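Muconate cycloisomerase (Azorhizobium caulinodans, PDB 3MY9) belongs to the enolase superfamily, joining an N-terminal alpha/beta capping domain to a TIM-barrel-like domain that holds magnesium. Local coordinates at residues 34-42 with 49-57; 84-94 with 105-116. All blocks are in the same frame, centred on the assembly; numbering follows the deposited sequence.

Contact 1 (34-42 with 49-57) is the beta hairpin of the N-terminal domain, and contact 2 (84-94 with 105-116) is an antiparallel helix pair of the same domain; their centres lie about 15 Å apart. They meet through helix 102-120, which packs on the Leu40 and Val42 face of the hairpin. The direct polar link is a probable hydrogen bond of 2.9 Å from Trp51 N to Asp114 OD2, with the sulfur of Met110 packed near Glu53 N. Past the paired strand, at the end of 49-57, the side chain of Trp57 touches Asp248, which with Glu223 binds a magnesium ion. Contact 2 is structural packing, with a second subunit lying mainly against 84-94 and also reaching Leu116.

Contact 1: residues 34-42 with 49-57; sequences SVKRVLLEV and VGWGEAAPW
Arg37 grips the carboxylate of Glu53 side-on, one nitrogen to each oxygen: NE meets OE2 at 2.8 Å in a nearly straight bond, and NH2 reaches OE1 at 3.2 Å. Both oxygens sit almost in the guanidinium plane and are met on their syn sides, and the two flat groups are only 24° apart. The arginine chain bends at its third torsion (chi3 59°), which turns NE toward the acid. Trp302 NE1 also donates to Glu53 OE2, so three firm donors, two of them from Arg37, hold the carboxylate in its rotation. Leu39 runs beside Glu53 in the same direction, its CD2 3.7 Å from Glu53 CD.

Further along this face, Glu41 lies over the Trp51 ring. Its CB stands 3.7 Å from the centroid of the six-membered ring, 8° off the normal, a CH-pi contact. The rim of the ring is met near its plane by Leu39 CB, 4.1 Å from Trp51 CZ3. Val49 CG1 packs on Glu41 CG at 3.5 Å, while the acid end of Glu41 pairs with Arg12.

Gly50 and Gly52 exchange paired backbone hydrogen bonds with Val42 and Leu40, fixing the antiparallel register. On the opposite face of the hairpin from Glu41 and Trp51, Leu40 and Val42 meet helix 102-120 and Val38 and Ala54 meet helix 64-79, while strand 8-21 continues the sheet beyond strand 35-44.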
ATOM      1  N   SER A  34      39.674 -10.518  32.993  1.00 96.13           N
ATOM      2  CA  SER A  34      39.394  -9.227  33.619  1.00 95.45           C
ATOM      3  C   SER A  34      38.400  -8.429  32.786  1.00 92.29           C
ATOM      4  O   SER A  34      38.250  -8.661  31.579  1.00 91.43           O
ATOM      5  CB  SER A  34      40.692  -8.431  33.800  1.00 99.04           C
ATOM      6  OG  SER A  34      40.685  -7.711  35.020  1.00 99.43           O
ATOM      7  N   VAL A  35      37.695  -7.512  33.442  1.00 90.49           N
ATOM      8  CA  VAL A  35      36.810  -6.570  32.754  1.00 87.57           C
ATOM      9  C   VAL A  35      36.887  -5.241  33.480  1.00 87.54           C
ATOM     10  O   VAL A  35      37.124  -5.206  34.689  1.00 88.59           O
ATOM     11  CB  VAL A  35      35.342  -7.032  32.744  1.00 84.32           C
ATOM     12  CG1 VAL A  35      35.210  -8.416  32.114  1.00 83.88           C
ATOM     13  CG2 VAL A  35      34.767  -7.010  34.162  1.00 84.28           C
ATOM     14  N   LYS A  36      36.696  -4.153  32.742  1.00 86.05           N
ATOM     15  CA  LYS A  36      36.709  -2.825  33.336  1.00 86.04           C
ATOM     16  C   LYS A  36      35.283  -2.271  33.365  1.00 82.32           C
ATOM     17  O   LYS A  36      34.492  -2.519  32.453  1.00 79.70           O
ATOM     18  CB  LYS A  36      37.660  -1.901  32.571  1.00 88.38           C
ATOM     19  N   ARG A  37      34.964  -1.538  34.431  1.00 81.68           N
ATOM     20  CA  ARG A  37      33.615  -1.039  34.669  1.00 78.56           C
ATOM     21  C   ARG A  37      33.656   0.418  35.122  1.00 78.74           C
ATOM     22  O   ARG A  37      34.532   0.816  35.884  1.00 80.99           O
ATOM     23  CB  ARG A  37      32.927  -1.890  35.743  1.00 77.58           C
ATOM     24  CG  ARG A  37      32.861  -3.403  35.439  1.00 77.16           C
ATOM     25  CD  ARG A  37      32.689  -4.214  36.708  1.00 77.30           C
ATOM     26  NE  ARG A  37      31.473  -3.841  37.419  1.00 76.39           N
ATOM     27  CZ  ARG A  37      31.187  -4.167  38.678  1.00 76.76           C
ATOM     28  NH1 ARG A  37      32.033  -4.890  39.407  1.00 78.27           N
ATOM     29  NH2 ARG A  37      30.034  -3.764  39.213  1.00 75.57           N
ATOM     30  N   VAL A  38      32.700   1.208  34.648  1.00 76.21           N
ATOM     31  CA  VAL A  38      32.581   2.613  35.040  1.00 76.11           C
ATOM     32  C   VAL A  38      31.476   2.716  36.086  1.00 73.61           C
ATOM     33  O   VAL A  38      30.303   2.421  35.796  1.00 71.02           O
ATOM     34  CB  VAL A  38      32.200   3.525  33.841  1.00 75.67           C
ATOM     35  CG1 VAL A  38      32.596   4.969  34.123  1.00 77.41           C
ATOM     36  CG2 VAL A  38      32.835   3.025  32.539  1.00 76.67           C
ATOM     37  N   LEU A  39      31.848   3.116  37.294  1.00 74.10           N
ATOM     38  CA  LEU A  39      30.900   3.322  38.372  1.00 72.43           C
ATOM     39  C   LEU A  39      30.875   4.802  38.730  1.00 73.03           C
ATOM     40  O   LEU A  39      31.911   5.468  38.753  1.00 75.71           O
ATOM     41  CB  LEU A  39      31.284   2.492  39.590  1.00 73.31           C
ATOM     42  CG  LEU A  39      31.833   1.104  39.309  1.00 73.65           C
ATOM     43  CD1 LEU A  39      32.430   0.536  40.585  1.00 77.07           C
ATOM     44  CD2 LEU A  39      30.755   0.193  38.721  1.00 72.04           C
ATOM     45  N   LEU A  40      29.678   5.304  39.002  1.00 70.96           N
ATOM     46  CA  LEU A  40      29.448   6.704  39.322  1.00 71.09           C
ATOM     47  C   LEU A  40      28.799   6.758  40.687  1.00 70.52           C
ATOM     48  O   LEU A  40      27.817   6.065  40.936  1.00 68.73           O
ATOM     49  CB  LEU A  40      28.503   7.320  38.279  1.00 69.24           C
ATOM     50  CG  LEU A  40      27.918   8.715  38.544  1.00 68.71           C
ATOM     51  CD1 LEU A  40      28.927   9.804  38.214  1.00 68.86           C
ATOM     52  CD2 LEU A  40      26.625   8.903  37.727  1.00 64.12           C
ATOM     53  N   GLU A  41      29.344   7.581  41.568  1.00 72.26           N
ATOM     54  CA  GLU A  41      28.747   7.804  42.866  1.00 72.15           C
ATOM     55  C   GLU A  41      28.271   9.243  42.912  1.00 72.04           C
ATOM     56  O   GLU A  41      29.066  10.171  42.752  1.00 73.56           O
ATOM     57  CB  GLU A  41      29.769   7.563  43.991  1.00 74.57           C
ATOM     58  CG  GLU A  41      29.187   7.701  45.405  1.00 74.99           C
ATOM     59  CD  GLU A  41      30.240   8.048  46.461  1.00 80.26           C
ATOM     60  OE1 GLU A  41      31.130   8.875  46.172  1.00 83.65           O
ATOM     61  OE2 GLU A  41      30.165   7.513  47.591  1.00 81.14           O
ATOM     62  N   VAL A  42      26.983   9.432  43.155  1.00 69.96           N
ATOM     63  CA  VAL A  42      26.443  10.779  43.282  1.00 69.79           C
ATOM     64  C   VAL A  42      26.034  11.035  44.717  1.00 69.73           C
ATOM     65  O   VAL A  42      25.536  10.139  45.392  1.00 68.94           O
ATOM     66  CB  VAL A  42      25.261  10.995  42.326  1.00 67.60           C
ATOM     67  CG1 VAL A  42      24.818  12.463  42.373  1.00 68.22           C
ATOM     68  CG2 VAL A  42      25.665  10.606  40.927  1.00 66.14           C
ATOM     69  N   VAL A  49      23.607   9.128  49.336  1.00 69.72           N
ATOM     70  CA  VAL A  49      24.471   8.618  48.279  1.00 69.39           C
ATOM     71  C   VAL A  49      23.714   7.675  47.348  1.00 67.11           C
ATOM     72  O   VAL A  49      22.893   6.885  47.802  1.00 66.41           O
ATOM     73  CB  VAL A  49      25.671   7.865  48.884  1.00 71.46           C
ATOM     74  CG1 VAL A  49      26.597   7.360  47.794  1.00 71.18           C
ATOM     75  CG2 VAL A  49      26.426   8.772  49.847  1.00 73.14           C
ATOM     76  N   GLY A  50      24.003   7.758  46.051  1.00 65.98           N
ATOM     77  CA  GLY A  50      23.421   6.848  45.068  1.00 64.02           C
ATOM     78  C   GLY A  50      24.434   6.403  44.040  1.00 64.33           C
ATOM     79  O   GLY A  50      25.366   7.138  43.724  1.00 66.18           O
ATOM     80  N   TRP A  51      24.251   5.202  43.510  1.00 63.32           N
ATOM     81  CA  TRP A  51      25.214   4.623  42.583  1.00 64.12           C
ATOM     82  C   TRP A  51      24.597   4.324  41.224  1.00 63.09           C
ATOM     83  O   TRP A  51      23.421   3.979  41.114  1.00 60.59           O
ATOM     84  CB  TRP A  51      25.829   3.351  43.181  1.00 64.86           C
ATOM     85  CG  TRP A  51      26.799   3.645  44.325  1.00 67.30           C
ATOM     86  CD1 TRP A  51      26.489   3.840  45.634  1.00 68.21           C
ATOM     87  CD2 TRP A  51      28.224   3.762  44.232  1.00 69.73           C
ATOM     88  NE1 TRP A  51      27.633   4.069  46.366  1.00 70.26           N
ATOM     89  CE2 TRP A  51      28.710   4.021  45.524  1.00 71.32           C
ATOM     90  CE3 TRP A  51      29.139   3.652  43.175  1.00 71.43           C
ATOM     91  CZ2 TRP A  51      30.064   4.204  45.789  1.00 75.60           C
ATOM     92  CZ3 TRP A  51      30.480   3.813  43.438  1.00 73.85           C
ATOM     93  CH2 TRP A  51      30.933   4.096  44.735  1.00 76.50           C
ATOM     94  N   GLY A  52      25.415   4.488  40.192  1.00 64.72           N
ATOM     95  CA  GLY A  52      25.088   4.070  38.845  1.00 63.99           C
ATOM     96  C   GLY A  52      26.281   3.385  38.219  1.00 66.13           C
ATOM     97  O   GLY A  52      27.414   3.537  38.676  1.00 68.10           O
ATOM     98  N   GLU A  53      26.019   2.627  37.169  1.00 66.74           N
ATOM     99  CA  GLU A  53      27.056   1.887  36.465  1.00 69.08           C
ATOM    100  C   GLU A  53      26.773   1.989  34.980  1.00 69.80           C
ATOM    101  O   GLU A  53      25.636   1.818  34.564  1.00 67.59           O
ATOM    102  CB  GLU A  53      27.061   0.420  36.907  1.00 68.58           C
ATOM    103  CG  GLU A  53      27.860  -0.519  36.019  1.00 68.04           C
ATOM    104  CD  GLU A  53      28.343  -1.757  36.756  1.00 69.08           C
ATOM    105  OE1 GLU A  53      27.675  -2.178  37.728  1.00 66.54           O
ATOM    106  OE2 GLU A  53      29.398  -2.307  36.361  1.00 70.05           O
ATOM    107  N   ALA A  54      27.812   2.290  34.209  1.00 73.80           N
ATOM    108  CA  ALA A  54      27.744   2.299  32.758  1.00 75.67           C
ATOM    109  C   ALA A  54      28.300   0.981  32.237  1.00 77.88           C
ATOM    110  O   ALA A  54      29.501   0.723  32.328  1.00 80.22           O
ATOM    111  CB  ALA A  54      28.536   3.485  32.191  1.00 77.50           C
ATOM    112  N   ALA A  55      27.415   0.141  31.714  1.00 78.74           N
ATOM    113  CA  ALA A  55      27.805  -1.134  31.137  1.00 80.83           C
ATOM    114  C   ALA A  55      27.694  -1.021  29.624  1.00 82.26           C
ATOM    115  O   ALA A  55      26.600  -0.819  29.107  1.00 80.77           O
ATOM    116  CB  ALA A  55      26.898  -2.235  31.640  1.00 79.32           C
ATOM    117  N   PRO A  56      28.828  -1.101  28.910  1.00 86.31           N
ATOM    118  CA  PRO A  56      28.759  -1.259  27.453  1.00 87.22           C
ATOM    119  C   PRO A  56      28.044  -2.529  26.972  1.00 86.84           C
ATOM    120  O   PRO A  56      27.699  -3.412  27.770  1.00 86.01           O
ATOM    121  CB  PRO A  56      30.229  -1.269  27.038  1.00 89.83           C
ATOM    122  CG  PRO A  56      30.880  -0.339  28.034  1.00 91.07           C
ATOM    123  CD  PRO A  56      30.135  -0.564  29.339  1.00 89.04           C
ATOM    124  N   TRP A  57      27.846  -2.594  25.654  1.00 88.02           N
ATOM    125  CA  TRP A  57      26.946  -3.555  25.016  1.00 87.21           C
ATOM    126  C   TRP A  57      27.630  -4.215  23.807  1.00 88.01           C
ATOM    127  O   TRP A  57      27.698  -5.450  23.697  1.00 87.99           O
ATOM    128  CB  TRP A  57      25.648  -2.821  24.610  1.00 86.11           C
ATOM    129  CG  TRP A  57      24.922  -3.415  23.440  1.00 87.04           C
ATOM    130  CD1 TRP A  57      24.982  -2.998  22.138  1.00 89.02           C
ATOM    131  CD2 TRP A  57      24.037  -4.545  23.462  1.00 88.44           C
ATOM    132  NE1 TRP A  57      24.193  -3.803  21.347  1.00 88.24           N
ATOM    133  CE2 TRP A  57      23.596  -4.755  22.134  1.00 87.65           C
ATOM    134  CE3 TRP A  57      23.578  -5.405  24.474  1.00 88.88           C
ATOM    135  CZ2 TRP A  57      22.706  -5.790  21.788  1.00 88.04           C
ATOM    136  CZ3 TRP A  57      22.694  -6.435  24.130  1.00 88.84           C
ATOM    137  CH2 TRP A  57      22.266  -6.614  22.795  1.00 87.94           C
TER

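Contact 2: residues 84-94 with 105-116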
ATOM      1  N   ILE A  84      17.287  16.584  42.155  1.00 57.51           N
ATOM      2  CA  ILE A  84      17.221  15.125  42.095  1.00 55.39           C
ATOM      3  C   ILE A  84      15.803  14.595  41.848  1.00 53.50           C
ATOM      4  O   ILE A  84      15.661  13.524  41.307  1.00 51.94           O
ATOM      5  CB  ILE A  84      17.819  14.482  43.379  1.00 56.13           C
ATOM      6  CG1 ILE A  84      19.311  14.806  43.482  1.00 58.56           C
ATOM      7  CG2 ILE A  84      17.651  12.961  43.379  1.00 51.95           C
ATOM      8  CD1 ILE A  84      19.862  14.629  44.886  1.00 59.99           C
ATOM      9  N   LYS A  85      14.775  15.338  42.259  1.00 54.04           N
ATOM     10  CA  LYS A  85      13.377  15.023  41.921  1.00 53.71           C
ATOM     11  C   LYS A  85      13.065  15.212  40.442  1.00 53.34           C
ATOM     12  O   LYS A  85      12.016  14.761  40.000  1.00 55.34           O
ATOM     13  CB  LYS A  85      12.393  15.940  42.662  1.00 55.01           C
ATOM     14  CG  LYS A  85      12.217  15.753  44.146  1.00 55.42           C
ATOM     15  CD  LYS A  85      11.660  17.078  44.804  1.00 58.85           C
ATOM     16  CE  LYS A  85      10.132  17.087  44.896  1.00 57.96           C
ATOM     17  NZ  LYS A  85       9.545  18.065  45.818  1.00 60.05           N
ATOM     18  N   ARG A  86      13.921  15.879  39.666  1.00 53.65           N
ATOM     19  CA  ARG A  86      13.623  16.112  38.231  1.00 52.82           C
ATOM     20  C   ARG A  86      14.486  15.288  37.294  1.00 52.16           C
ATOM     21  O   ARG A  86      15.202  15.829  36.458  1.00 52.97           O
ATOM     22  CB  ARG A  86      13.748  17.587  37.862  1.00 53.78           C
ATOM     23  CG  ARG A  86      12.798  18.461  38.620  1.00 55.87           C
ATOM     24  CD  ARG A  86      12.727  19.874  38.011  1.00 58.26           C
ATOM     25  NE  ARG A  86      11.760  20.685  38.731  1.00 57.96           N
ATOM     26  CZ  ARG A  86      11.017  21.646  38.191  1.00 60.78           C
ATOM     27  NH1 ARG A  86      10.167  22.302  38.961  1.00 59.81           N
ATOM     28  NH2 ARG A  86      11.116  21.970  36.891  1.00 61.61           N
ATOM     29  N   VAL A  87      14.353  13.976  37.401  1.00 50.93           N
ATOM     30  CA  VAL A  87      15.140  13.043  36.619  1.00 51.00           C
ATOM     31  C   VAL A  87      14.881  13.133  35.097  1.00 50.84           C
ATOM     32  O   VAL A  87      15.822  13.207  34.302  1.00 50.59           O
ATOM     33  CB  VAL A  87      14.882  11.613  37.116  1.00 50.17           C
ATOM     34  CG1 VAL A  87      15.737  10.621  36.354  1.00 50.07           C
ATOM     35  CG2 VAL A  87      15.159  11.555  38.659  1.00 51.15           C
ATOM     36  N   ARG A  88      13.608  13.132  34.698  1.00 50.26           N
ATOM     37  CA  ARG A  88      13.266  13.221  33.283  1.00 49.52           C
ATOM     38  C   ARG A  88      13.749  14.528  32.690  1.00 50.52           C
ATOM     39  O   ARG A  88      14.151  14.564  31.531  1.00 50.36           O
ATOM     40  CB  ARG A  88      11.763  13.060  33.029  1.00 48.82           C
ATOM     41  CG  ARG A  88      11.465  12.517  31.614  1.00 49.23           C
ATOM     42  CD  ARG A  88       9.977  12.544  31.267  1.00 50.41           C
ATOM     43  NE  ARG A  88       9.110  11.876  32.255  1.00 48.14           N
ATOM     44  CZ  ARG A  88       8.751  10.606  32.211  1.00 48.08           C
ATOM     45  NH1 ARG A  88       9.213   9.814  31.264  1.00 47.13           N
ATOM     46  NH2 ARG A  88       7.939  10.112  33.140  1.00 49.50           N
ATOM     47  N   GLU A  89      13.698  15.603  33.476  1.00 52.34           N
ATOM     48  CA  GLU A  89      14.167  16.911  33.022  1.00 54.20           C
ATOM     49  C   GLU A  89      15.671  16.886  32.764  1.00 55.74           C
ATOM     50  O   GLU A  89      16.143  17.475  31.795  1.00 56.85           O
ATOM     51  CB  GLU A  89      13.848  18.004  34.047  1.00 55.80           C
ATOM     52  CG  GLU A  89      14.224  19.425  33.589  1.00 58.53           C
ATOM     53  CD  GLU A  89      14.011  20.469  34.682  1.00 62.45           C
ATOM     54  OE1 GLU A  89      13.096  21.315  34.551  1.00 63.27           O
ATOM     55  OE2 GLU A  89      14.760  20.438  35.683  1.00 66.78           O
ATOM     56  N   LEU A  90      16.428  16.252  33.663  1.00 56.35           N
ATOM     57  CA  LEU A  90      17.886  16.154  33.499  1.00 57.74           C
ATOM     58  C   LEU A  90      18.209  15.273  32.296  1.00 57.31           C
ATOM     59  O   LEU A  90      19.117  15.606  31.553  1.00 59.48           O
ATOM     60  CB  LEU A  90      18.586  15.597  34.755  1.00 57.82           C
ATOM     61  CG  LEU A  90      20.135  15.527  34.707  1.00 58.98           C
ATOM     62  CD1 LEU A  90      20.734  16.919  34.706  1.00 60.43           C
ATOM     63  CD2 LEU A  90      20.727  14.704  35.880  1.00 57.20           C
ATOM     64  N   MET A  91      17.480  14.166  32.103  1.00 55.40           N
ATOM     65  CA  MET A  91      17.733  13.280  30.946  1.00 55.20           C
ATOM     66  C   MET A  91      17.526  14.007  29.626  1.00 56.60           C
ATOM     67  O   MET A  91      18.254  13.747  28.659  1.00 57.41           O
ATOM     68  CB  MET A  91      16.858  12.011  30.973  1.00 52.80           C
ATOM     69  CG  MET A  91      17.066  11.054  29.744  1.00 52.52           C
ATOM     70  SD  MET A  91      18.743  10.331  29.507  1.00 49.59           S
ATOM     71  CE  MET A  91      18.742   9.149  30.890  1.00 53.00           C
ATOM     72  N   ALA A  92      16.530  14.901  29.575  1.00 57.43           N
ATOM     73  CA  ALA A  92      16.283  15.728  28.374  1.00 58.48           C
ATOM     74  C   ALA A  92      17.411  16.733  28.180  1.00 60.79           C
ATOM     75  O   ALA A  92      17.779  17.018  27.050  1.00 61.83           O
ATOM     76  CB  ALA A  92      14.928  16.469  28.453  1.00 58.07           C
ATOM     77  N   ARG A  93      17.963  17.264  29.268  1.00 62.17           N
ATOM     78  CA  ARG A  93      19.158  18.129  29.165  1.00 64.97           C
ATOM     79  C   ARG A  93      20.372  17.337  28.641  1.00 65.61           C
ATOM     80  O   ARG A  93      21.046  17.785  27.746  1.00 66.94           O
ATOM     81  CB  ARG A  93      19.480  18.817  30.495  1.00 65.95           C
ATOM     82  N   MET A  94      20.614  16.135  29.161  1.00 65.26           N
ATOM     83  CA  MET A  94      21.775  15.346  28.739  1.00 65.98           C
ATOM     84  C   MET A  94      21.652  14.914  27.259  1.00 67.39           C
ATOM     85  O   MET A  94      22.654  14.899  26.540  1.00 69.45           O
ATOM     86  CB  MET A  94      21.992  14.141  29.664  1.00 64.12           C
ATOM     87  CG  MET A  94      22.235  14.494  31.166  1.00 62.51           C
ATOM     88  SD  MET A  94      22.740  13.090  32.248  1.00 53.67           S
ATOM     89  CE  MET A  94      21.295  12.082  32.168  1.00 53.58           C
ATOM     90  N   LYS A 105      24.604   8.183  30.428  1.00 61.97           N
ATOM     91  CA  LYS A 105      23.380   8.879  30.848  1.00 59.90           C
ATOM     92  C   LYS A 105      22.547   7.978  31.765  1.00 56.85           C
ATOM     93  O   LYS A 105      22.061   8.437  32.796  1.00 56.05           O
ATOM     94  CB  LYS A 105      22.542   9.325  29.630  1.00 59.32           C
ATOM     95  CG  LYS A 105      23.235  10.341  28.713  1.00 61.61           C
ATOM     96  CD  LYS A 105      22.612  10.359  27.327  1.00 62.11           C
ATOM     97  CE  LYS A 105      23.119  11.523  26.497  1.00 66.05           C
ATOM     98  NZ  LYS A 105      22.565  11.449  25.117  1.00 67.68           N
ATOM     99  N   ALA A 106      22.397   6.706  31.392  1.00 54.54           N
ATOM    100  CA  ALA A 106      21.647   5.739  32.226  1.00 52.72           C
ATOM    101  C   ALA A 106      22.244   5.565  33.643  1.00 53.33           C
ATOM    102  O   ALA A 106      21.497   5.352  34.602  1.00 52.19           O
ATOM    103  CB  ALA A 106      21.522   4.394  31.529  1.00 51.42           C
ATOM    104  N   ALA A 107      23.565   5.691  33.781  1.00 54.71           N
ATOM    105  CA  ALA A 107      24.209   5.616  35.108  1.00 56.00           C
ATOM    106  C   ALA A 107      23.834   6.813  35.969  1.00 56.59           C
ATOM    107  O   ALA A 107      23.677   6.688  37.187  1.00 57.23           O
ATOM    108  CB  ALA A 107      25.744   5.513  34.991  1.00 57.58           C
ATOM    109  N   VAL A 108      23.698   7.980  35.347  1.00 56.99           N
ATOM    110  CA  VAL A 108      23.268   9.172  36.072  1.00 57.28           C
ATOM    111  C   VAL A 108      21.836   9.023  36.577  1.00 55.67           C
ATOM    112  O   VAL A 108      21.570   9.279  37.742  1.00 55.86           O
ATOM    113  CB  VAL A 108      23.363  10.426  35.205  1.00 58.63           C
ATOM    114  CG1 VAL A 108      22.614  11.571  35.851  1.00 58.73           C
ATOM    115  CG2 VAL A 108      24.821  10.802  34.979  1.00 60.37           C
ATOM    116  N   GLU A 109      20.929   8.585  35.696  1.00 54.24           N
ATOM    117  CA  GLU A 109      19.517   8.352  36.036  1.00 52.74           C
ATOM    118  C   GLU A 109      19.381   7.340  37.180  1.00 52.46           C
ATOM    119  O   GLU A 109      18.694   7.581  38.171  1.00 53.26           O
ATOM    120  CB  GLU A 109      18.787   7.828  34.800  1.00 51.55           C
ATOM    121  CG  GLU A 109      17.290   7.602  34.969  1.00 50.87           C
ATOM    122  CD  GLU A 109      16.712   6.720  33.882  1.00 50.29           C
ATOM    123  OE1 GLU A 109      17.356   5.707  33.550  1.00 49.55           O
ATOM    124  OE2 GLU A 109      15.619   7.037  33.350  1.00 51.85           O
ATOM    125  N   MET A 110      20.031   6.203  37.013  1.00 51.56           N
ATOM    126  CA  MET A 110      20.134   5.149  38.029  1.00 51.61           C
ATOM    127  C   MET A 110      20.459   5.735  39.431  1.00 52.25           C
ATOM    128  O   MET A 110      19.746   5.514  40.415  1.00 51.23           O
ATOM    129  CB  MET A 110      21.281   4.237  37.575  1.00 52.18           C
ATOM    130  CG  MET A 110      21.285   2.828  38.012  1.00 52.03           C
ATOM    131  SD  MET A 110      22.636   1.974  37.158  1.00 44.01           S
ATOM    132  CE  MET A 110      22.077   2.012  35.487  1.00 41.68           C
ATOM    133  N   ALA A 111      21.545   6.495  39.488  1.00 53.44           N
ATOM    134  CA  ALA A 111      22.034   7.062  40.733  1.00 55.18           C
ATOM    135  C   ALA A 111      21.044   8.067  41.338  1.00 55.01           C
ATOM    136  O   ALA A 111      20.832   8.080  42.546  1.00 54.85           O
ATOM    137  CB  ALA A 111      23.391   7.708  40.504  1.00 57.04           C
ATOM    138  N   LEU A 112      20.429   8.899  40.501  1.00 54.20           N
ATOM    139  CA  LEU A 112      19.467   9.899  41.011  1.00 54.67           C
ATOM    140  C   LEU A 112      18.221   9.223  41.556  1.00 53.07           C
ATOM    141  O   LEU A 112      17.654   9.687  42.543  1.00 53.94           O
ATOM    142  CB  LEU A 112      19.045  10.896  39.923  1.00 54.60           C
ATOM    143  CG  LEU A 112      19.839  12.186  39.826  1.00 57.91           C
ATOM    144  CD1 LEU A 112      21.329  11.931  39.839  1.00 59.10           C
ATOM    145  CD2 LEU A 112      19.399  12.894  38.548  1.00 59.78           C
ATOM    146  N   LEU A 113      17.784   8.154  40.894  1.00 50.91           N
ATOM    147  CA  LEU A 113      16.659   7.363  41.375  1.00 49.97           C
ATOM    148  C   LEU A 113      17.010   6.594  42.658  1.00 51.48           C
ATOM    149  O   LEU A 113      16.154   6.437  43.532  1.00 51.49           O
ATOM    150  CB  LEU A 113      16.142   6.414  40.278  1.00 48.93           C
ATOM    151  CG  LEU A 113      15.618   7.091  39.009  1.00 47.01           C
ATOM    152  CD1 LEU A 113      15.133   6.098  37.918  1.00 45.89           C
ATOM    153  CD2 LEU A 113      14.497   8.083  39.358  1.00 48.08           C
ATOM    154  N   ASP A 114      18.267   6.142  42.779  1.00 52.52           N
ATOM    155  CA  ASP A 114      18.782   5.518  44.007  1.00 53.09           C
ATOM    156  C   ASP A 114      18.671   6.512  45.185  1.00 53.91           C
ATOM    157  O   ASP A 114      18.099   6.197  46.227  1.00 52.92           O
ATOM    158  CB  ASP A 114      20.238   5.091  43.782  1.00 54.35           C
ATOM    159  CG  ASP A 114      20.757   4.083  44.822  1.00 57.00           C
ATOM    160  OD1 ASP A 114      19.966   3.381  45.498  1.00 58.75           O
ATOM    161  OD2 ASP A 114      21.996   3.966  44.917  1.00 58.69           O
ATOM    162  N   ILE A 115      19.177   7.729  44.977  1.00 54.40           N
ATOM    163  CA  ILE A 115      19.106   8.780  45.980  1.00 55.10           C
ATOM    164  C   ILE A 115      17.665   9.128  46.330  1.00 54.19           C
ATOM    165  O   ILE A 115      17.293   9.137  47.493  1.00 54.53           O
ATOM    166  CB  ILE A 115      19.810  10.067  45.523  1.00 56.15           C
ATOM    167  CG1 ILE A 115      21.325   9.876  45.424  1.00 57.27           C
ATOM    168  CG2 ILE A 115      19.522  11.188  46.489  1.00 56.72           C
ATOM    169  CD1 ILE A 115      22.057  11.162  44.983  1.00 58.01           C
ATOM    170  N   LEU A 116      16.858   9.415  45.313  1.00 53.53           N
ATOM    171  CA  LEU A 116      15.440   9.766  45.507  1.00 52.59           C
ATOM    172  C   LEU A 116      14.701   8.683  46.287  1.00 52.26           C
ATOM    173  O   LEU A 116      13.925   8.974  47.202  1.00 52.34           O
ATOM    174  CB  LEU A 116      14.763   9.976  44.152  1.00 51.10           C
ATOM    175  CG  LEU A 116      13.317  10.455  44.155  1.00 50.64           C
ATOM    176  CD1 LEU A 116      13.154  11.754  44.952  1.00 53.92           C
ATOM    177  CD2 LEU A 116      12.837  10.648  42.686  1.00 49.31           C
TER
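Lys105 NZ is held by a salt bridge to Asp95 and a hydrogen bond to the carbonyl of Leu98, and on its way there the lysine passes Met94, with Lys105 CE 3.4 Å from Met94 O. Its positive end thus lies near the C-terminal end of helix 87-97, where the helix dipole would be expected to favour it. Lys105 CB is met by Met91 SD at 3.9 Å, the two side chains crossing at about a right angle; the methionine curls back through bends at chi2 (61°) and chi3.

The middle is apolar contact throughout, with Glu109 contributing only its CG methylene to Val87. Leu90 CD2 wedges between Val108 CG1 at 3.7 Å and Leu112 CD2 at 3.5 Å, the latter pair of methyls pressed closer than carbon atoms normally pack. Val87 splits its branches, CG2 to Leu113 CD2 at 3.6 Å and CG1 to Glu109 CG at 3.7 Å. Toward the far end, Ile84 CD1 rests on Ile115 CG2 at 3.8 Å.

The axes of 87-94 and 105-116 are nearly antiparallel (163°) and 10.4 Å apart at their closest, with no hydrogen bond between the segments. Polar ends look elsewhere: Glu109 takes the backbone N-H groups of Leu279 and Met280, and Arg86 bridges to Asp134 of the second subunit. Cohesion between the helices therefore rests on apolar side-chain packing.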